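Local coordinates for NADH-rubredoxin oxidoreductase (Clostridium acetobutylicum, PDB 3KLJ), which catalyses the NADH-dependent reduction of rubredoxin through one bound FAD, passing electrons on toward dioxygen-scavenging proteins, at residues A[147-159]-A[170-182]. Sequence-based numbering, arbitrary orientation.
Sequences GKAFIIGGGILGI and TPASIGIILEYPL. With FAD (flavin-adenine dinucleotide), chain B.
The carbonyl oxygen of I151 accepts the backbone N-H of G175 at 2.8 Å (O to N) and also meets CA of I174 in a CA-H...O contact. Four further bonds, from A149 N to P171 O through G153 N to G175 O, join strands 149-152 and 172-175 as parallel neighbours. On one face, with CG of F150 anti to the backbone N (chi1 -174°), the ring reaches over G175: CZ lies 3.6 Å from CA of G175, packing directly against the glycine backbone, and OG of S173 sits in plane at the ring edge. Y206 and L217 also touch this ring. On the other face I174 runs under helix 156-168, its CD1 4.0 Å from CG1 of I159, the two chains crossing at about a right angle. CD1 of L182 fits between I159 and I156, 3.6 Å from I156 CD1, while L182 N bonds to G154 O at 2.9 Å. CG2 of I176 presses on CA of G154 at 3.3 Å, tighter than usual. G153, G155 and G158 match the GxGxxG pattern of a Rossmann beta-alpha-beta unit, consistent with a dinucleotide-binding turn in the NADH domain. Main-chain hydrogen bonds join strands and turn, so fixing the turn depends little on side-chain polarity.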
loop_
_atom_site.group_PDB
_atom_site.type_symbol
_atom_site.label_atom_id
_atom_site.label_comp_id
_atom_site.label_asym_id
_atom_site.label_seq_id
_atom_site.Cartn_x
_atom_site.Cartn_y
_atom_site.Cartn_z
ATOM N N GLY A 147 7.937 -3.080 26.378
ATOM C CA GLY A 147 8.250 -1.727 26.833
ATOM C C GLY A 147 8.849 -0.815 25.776
ATOM O O GLY A 147 8.987 0.389 26.011
ATOM N N LYS A 148 9.230 -1.389 24.632
ATOM C CA LYS A 148 9.751 -0.627 23.477
ATOM C C LYS A 148 9.670 -1.432 22.171
ATOM O O LYS A 148 9.571 -2.659 22.194
ATOM C CB LYS A 148 11.182 -0.107 23.727
ATOM C CG LYS A 148 12.225 -1.184 24.025
ATOM C CD LYS A 148 13.352 -0.660 24.909
ATOM C CE LYS A 148 14.380 0.135 24.117
ATOM N NZ LYS A 148 15.408 0.761 25.010
ATOM N N ALA A 149 9.700 -0.735 21.037
ATOM C CA ALA A 149 9.623 -1.392 19.729
ATOM C C ALA A 149 10.874 -1.152 18.878
ATOM O O ALA A 149 11.527 -0.111 18.992
ATOM C CB ALA A 149 8.374 -0.943 18.975
ATOM N N PHE A 150 11.203 -2.128 18.035
ATOM C CA PHE A 150 12.274 -1.972 17.056
ATOM C C PHE A 150 11.708 -2.312 15.684
ATOM O O PHE A 150 11.323 -3.463 15.434
ATOM C CB PHE A 150 13.475 -2.860 17.413
ATOM C CG PHE A 150 14.680 -2.654 16.527
ATOM C CD1 PHE A 150 15.272 -1.392 16.398
ATOM C CD2 PHE A 150 15.245 -3.726 15.846
ATOM C CE1 PHE A 150 16.387 -1.204 15.582
ATOM C CE2 PHE A 150 16.360 -3.551 15.032
ATOM C CZ PHE A 150 16.932 -2.284 14.900
ATOM N N ILE A 151 11.624 -1.302 14.817
ATOM C CA ILE A 151 11.059 -1.472 13.487
ATOM C C ILE A 151 12.164 -1.654 12.446
ATOM O O ILE A 151 13.004 -0.774 12.255
ATOM C CB ILE A 151 10.103 -0.296 13.095
ATOM C CG1 ILE A 151 8.883 -0.270 14.019
ATOM C CG2 ILE A 151 9.614 -0.425 11.650
ATOM C CD1 ILE A 151 8.921 0.796 15.068
ATOM N N ILE A 152 12.160 -2.808 11.790
ATOM C CA ILE A 152 13.116 -3.115 10.733
ATOM C C ILE A 152 12.483 -2.830 9.369
ATOM O O ILE A 152 11.413 -3.369 9.042
ATOM C CB ILE A 152 13.599 -4.593 10.824
ATOM C CG1 ILE A 152 14.495 -4.778 12.062
ATOM C CG2 ILE A 152 14.314 -5.013 9.535
ATOM C CD1 ILE A 152 14.939 -6.192 12.318
ATOM N N GLY A 153 13.144 -1.993 8.572
ATOM C CA GLY A 153 12.634 -1.621 7.250
ATOM C C GLY A 153 12.639 -0.121 7.053
ATOM O O GLY A 153 12.233 0.631 7.940
ATOM N N GLY A 154 13.090 0.320 5.882
ATOM C CA GLY A 154 13.413 1.729 5.676
ATOM C C GLY A 154 12.365 2.616 5.041
ATOM O O GLY A 154 12.677 3.749 4.660
ATOM N N GLY A 155 11.132 2.107 4.931
ATOM C CA GLY A 155 10.063 2.774 4.184
ATOM C C GLY A 155 9.093 3.618 4.991
ATOM O O GLY A 155 9.212 3.744 6.207
ATOM N N ILE A 156 8.130 4.196 4.281
ATOM C CA ILE A 156 7.079 5.062 4.834
ATOM C C ILE A 156 6.305 4.436 6.005
ATOM O O ILE A 156 6.128 5.067 7.055
ATOM C CB ILE A 156 6.070 5.449 3.712
ATOM C CG1 ILE A 156 6.420 6.802 3.126
ATOM C CG2 ILE A 156 4.609 5.462 4.203
ATOM C CD1 ILE A 156 7.268 6.722 1.880
ATOM N N LEU A 157 5.848 3.208 5.809
ATOM C CA LEU A 157 5.061 2.516 6.821
ATOM C C LEU A 157 5.858 2.299 8.109
ATOM O O LEU A 157 5.329 2.473 9.210
ATOM C CB LEU A 157 4.520 1.198 6.249
ATOM C CG LEU A 157 3.829 0.152 7.141
ATOM C CD1 LEU A 157 2.933 0.776 8.209
ATOM C CD2 LEU A 157 3.038 -0.787 6.259
ATOM N N GLY A 158 7.131 1.939 7.972
ATOM C CA GLY A 158 8.003 1.754 9.133
ATOM C C GLY A 158 8.148 3.027 9.952
ATOM O O GLY A 158 8.109 3.001 11.185
ATOM N N ILE A 159 8.308 4.147 9.254
ATOM C CA ILE A 159 8.401 5.457 9.893
ATOM C C ILE A 159 7.079 5.876 10.546
ATOM O O ILE A 159 7.068 6.268 11.708
ATOM C CB ILE A 159 8.928 6.549 8.930
ATOM C CG1 ILE A 159 10.233 6.090 8.267
ATOM C CG2 ILE A 159 9.236 7.817 9.705
ATOM C CD1 ILE A 159 10.616 6.873 7.023
ATOM N N THR A 170 4.894 4.537 23.948
ATOM C CA THR A 170 5.996 3.576 23.951
ATOM C C THR A 170 7.153 4.029 23.049
ATOM O O THR A 170 6.931 4.363 21.883
ATOM C CB THR A 170 5.493 2.177 23.532
ATOM O OG1 THR A 170 4.629 1.662 24.552
ATOM C CG2 THR A 170 6.645 1.208 23.327
ATOM N N PRO A 171 8.393 4.053 23.592
ATOM C CA PRO A 171 9.571 4.392 22.780
ATOM C C PRO A 171 9.762 3.423 21.609
ATOM O O PRO A 171 9.383 2.256 21.703
ATOM C CB PRO A 171 10.734 4.256 23.765
ATOM C CG PRO A 171 10.115 4.384 25.123
ATOM C CD PRO A 171 8.748 3.794 25.000
ATOM N N ALA A 172 10.342 3.914 20.520
ATOM C CA ALA A 172 10.554 3.114 19.321
ATOM C C ALA A 172 11.683 3.701 18.481
ATOM O O ALA A 172 11.855 4.922 18.424
ATOM C CB ALA A 172 9.273 3.038 18.500
ATOM N N SER A 173 12.459 2.825 17.850
ATOM C CA SER A 173 13.485 3.242 16.904
ATOM C C SER A 173 13.468 2.322 15.684
ATOM O O SER A 173 12.832 1.253 15.698
ATOM C CB SER A 173 14.872 3.309 17.573
ATOM O OG SER A 173 15.343 2.028 17.959
ATOM N N ILE A 174 14.140 2.749 14.619
ATOM C CA ILE A 174 14.127 2.014 13.362
ATOM C C ILE A 174 15.527 1.511 13.032
ATOM O O ILE A 174 16.516 2.189 13.312
ATOM C CB ILE A 174 13.593 2.903 12.212
ATOM C CG1 ILE A 174 12.163 3.357 12.516
ATOM C CG2 ILE A 174 13.659 2.182 10.855
ATOM C CD1 ILE A 174 11.706 4.587 11.695
ATOM N N GLY A 175 15.599 0.324 12.438
ATOM C CA GLY A 175 16.848 -0.207 11.909
ATOM C C GLY A 175 16.717 -0.465 10.421
ATOM O O GLY A 175 15.752 -1.094 9.976
ATOM N N ILE A 176 17.671 0.046 9.647
ATOM C CA ILE A 176 17.699 -0.137 8.189
ATOM C C ILE A 176 19.076 -0.661 7.781
ATOM O O ILE A 176 20.053 -0.443 8.498
ATOM C CB ILE A 176 17.345 1.180 7.403
ATOM C CG1 ILE A 176 18.418 2.263 7.597
ATOM C CG2 ILE A 176 15.978 1.712 7.807
ATOM C CD1 ILE A 176 18.179 3.528 6.773
ATOM N N ILE A 177 19.161 -1.348 6.645
ATOM C CA ILE A 177 20.450 -1.886 6.187
ATOM C C ILE A 177 21.279 -0.923 5.304
ATOM O O ILE A 177 22.503 -1.061 5.214
ATOM C CB ILE A 177 20.318 -3.295 5.531
ATOM C CG1 ILE A 177 19.460 -3.245 4.259
ATOM C CG2 ILE A 177 19.794 -4.345 6.563
ATOM C CD1 ILE A 177 19.203 -4.617 3.625
ATOM N N LEU A 178 20.615 0.041 4.666
ATOM C CA LEU A 178 21.303 1.047 3.853
ATOM C C LEU A 178 21.700 2.261 4.691
ATOM O O LEU A 178 21.450 2.294 5.905
ATOM C CB LEU A 178 20.441 1.479 2.655
ATOM C CG LEU A 178 19.973 0.399 1.667
ATOM C CD1 LEU A 178 19.166 1.024 0.530
ATOM C CD2 LEU A 178 21.142 -0.410 1.109
ATOM N N GLU A 179 22.332 3.245 4.044
ATOM C CA GLU A 179 22.829 4.436 4.725
ATOM C C GLU A 179 21.716 5.423 5.075
ATOM O O GLU A 179 21.847 6.188 6.026
ATOM C CB GLU A 179 23.903 5.141 3.882
ATOM C CG GLU A 179 24.808 6.083 4.691
ATOM C CD GLU A 179 25.742 6.916 3.828
ATOM O OE1 GLU A 179 25.683 6.795 2.590
ATOM O OE2 GLU A 179 26.553 7.688 4.391
ATOM N N TYR A 180 20.628 5.411 4.308
ATOM C CA TYR A 180 19.586 6.416 4.468
ATOM C C TYR A 180 18.201 5.826 4.222
ATOM O O TYR A 180 18.070 4.860 3.466
ATOM C CB TYR A 180 19.826 7.599 3.514
ATOM C CG TYR A 180 19.897 7.190 2.064
ATOM C CD1 TYR A 180 21.099 6.758 1.504
ATOM C CD2 TYR A 180 18.758 7.225 1.252
ATOM C CE1 TYR A 180 21.172 6.364 0.179
ATOM C CE2 TYR A 180 18.820 6.837 -0.084
ATOM C CZ TYR A 180 20.034 6.402 -0.609
ATOM O OH TYR A 180 20.112 6.020 -1.927
ATOM N N PRO A 181 17.159 6.409 4.842
ATOM C CA PRO A 181 15.842 5.797 4.646
ATOM C C PRO A 181 15.201 6.230 3.320
ATOM O O PRO A 181 15.640 7.209 2.690
ATOM C CB PRO A 181 15.037 6.352 5.820
ATOM C CG PRO A 181 15.619 7.756 6.007
ATOM C CD PRO A 181 17.094 7.581 5.739
ATOM N N LEU A 182 14.182 5.476 2.907
ATOM C CA LEU A 182 13.290 5.849 1.810
ATOM C C LEU A 182 14.004 5.892 0.459
ATOM O O LEU A 182 13.775 6.792 -0.352
ATOM C CB LEU A 182 12.627 7.198 2.113
ATOM C CG LEU A 182 11.099 7.218 2.085
ATOM C CD1 LEU A 182 10.591 6.434 3.289
ATOM C CD2 LEU A 182 10.583 8.662 2.101
HETATM P PA FAD B . -6.723 -5.457 1.157
HETATM O O1A FAD B . -5.478 -6.209 1.549
HETATM O O2A FAD B . -6.922 -4.195 1.961
HETATM O O5B FAD B . -7.993 -6.411 1.310
HETATM C C5B FAD B . -7.987 -7.722 0.775
HETATM C C4B FAD B . -8.788 -8.646 1.692
HETATM O O4B FAD B . -8.892 -9.939 1.097
HETATM C C3B FAD B . -8.087 -8.836 3.034
HETATM O O3B FAD B . -9.011 -8.587 4.081
HETATM C C2B FAD B . -7.625 -10.282 3.038
HETATM O O2B FAD B . -7.723 -10.878 4.313
HETATM C C1B FAD B . -8.592 -10.934 2.061
HETATM N N9A FAD B . -8.058 -12.150 1.422
HETATM C C8A FAD B . -6.763 -12.403 1.055
HETATM N N7A FAD B . -6.706 -13.636 0.499
HETATM C C5A FAD B . -7.943 -14.173 0.497
HETATM C C6A FAD B . -8.434 -15.403 0.057
HETATM N N6A FAD B . -7.591 -16.397 -0.229
HETATM N N1A FAD B . -9.784 -15.673 0.202
HETATM C C2A FAD B . -10.633 -14.745 0.774
HETATM N N3A FAD B . -10.135 -13.535 1.219
HETATM C C4A FAD B . -8.807 -13.250 1.077
HETATM N N1 FAD B . -2.342 3.141 0.963
HETATM C C2 FAD B . -2.324 4.470 0.597
HETATM O O2 FAD B . -2.686 4.789 -0.523
HETATM N N3 FAD B . -1.931 5.447 1.489
HETATM C C4 FAD B . -1.534 5.095 2.757
HETATM O O4 FAD B . -1.173 5.991 3.526
HETATM C C4X FAD B . -1.532 3.746 3.141
HETATM N N5 FAD B . -1.145 3.366 4.418
HETATM C C5X FAD B . -1.152 2.034 4.789
HETATM C C6 FAD B . -0.753 1.658 6.079
HETATM C C7 FAD B . -0.777 0.302 6.444
HETATM C C7M FAD B . -0.351 -0.108 7.823
HETATM C C8 FAD B . -1.183 -0.666 5.524
HETATM C C8M FAD B . -1.212 -2.129 5.887
HETATM C C9 FAD B . -1.571 -0.284 4.246
HETATM C C9A FAD B . -1.562 1.064 3.874
HETATM N N10 FAD B . -1.960 1.440 2.593
HETATM C C10 FAD B . -1.946 2.773 2.230
HETATM C "C1'" FAD B . -2.376 0.404 1.602
HETATM C "C2'" FAD B . -3.879 0.259 1.501
HETATM O "O2'" FAD B . -4.364 -0.226 2.737
HETATM C "C3'" FAD B . -4.160 -0.734 0.391
HETATM O "O3'" FAD B . -3.765 -0.180 -0.850
HETATM C "C4'" FAD B . -5.624 -1.128 0.295
HETATM O "O4'" FAD B . -6.081 -1.655 1.534
HETATM C "C5'" FAD B . -5.760 -2.210 -0.769
HETATM O "O5'" FAD B . -7.077 -2.694 -0.706
HETATM P P FAD B . -7.418 -4.126 -1.304
HETATM O O1P FAD B . -8.911 -4.370 -1.157
HETATM O O2P FAD B . -6.902 -4.269 -2.714
HETATM O O3P FAD B . -6.566 -5.175 -0.419
#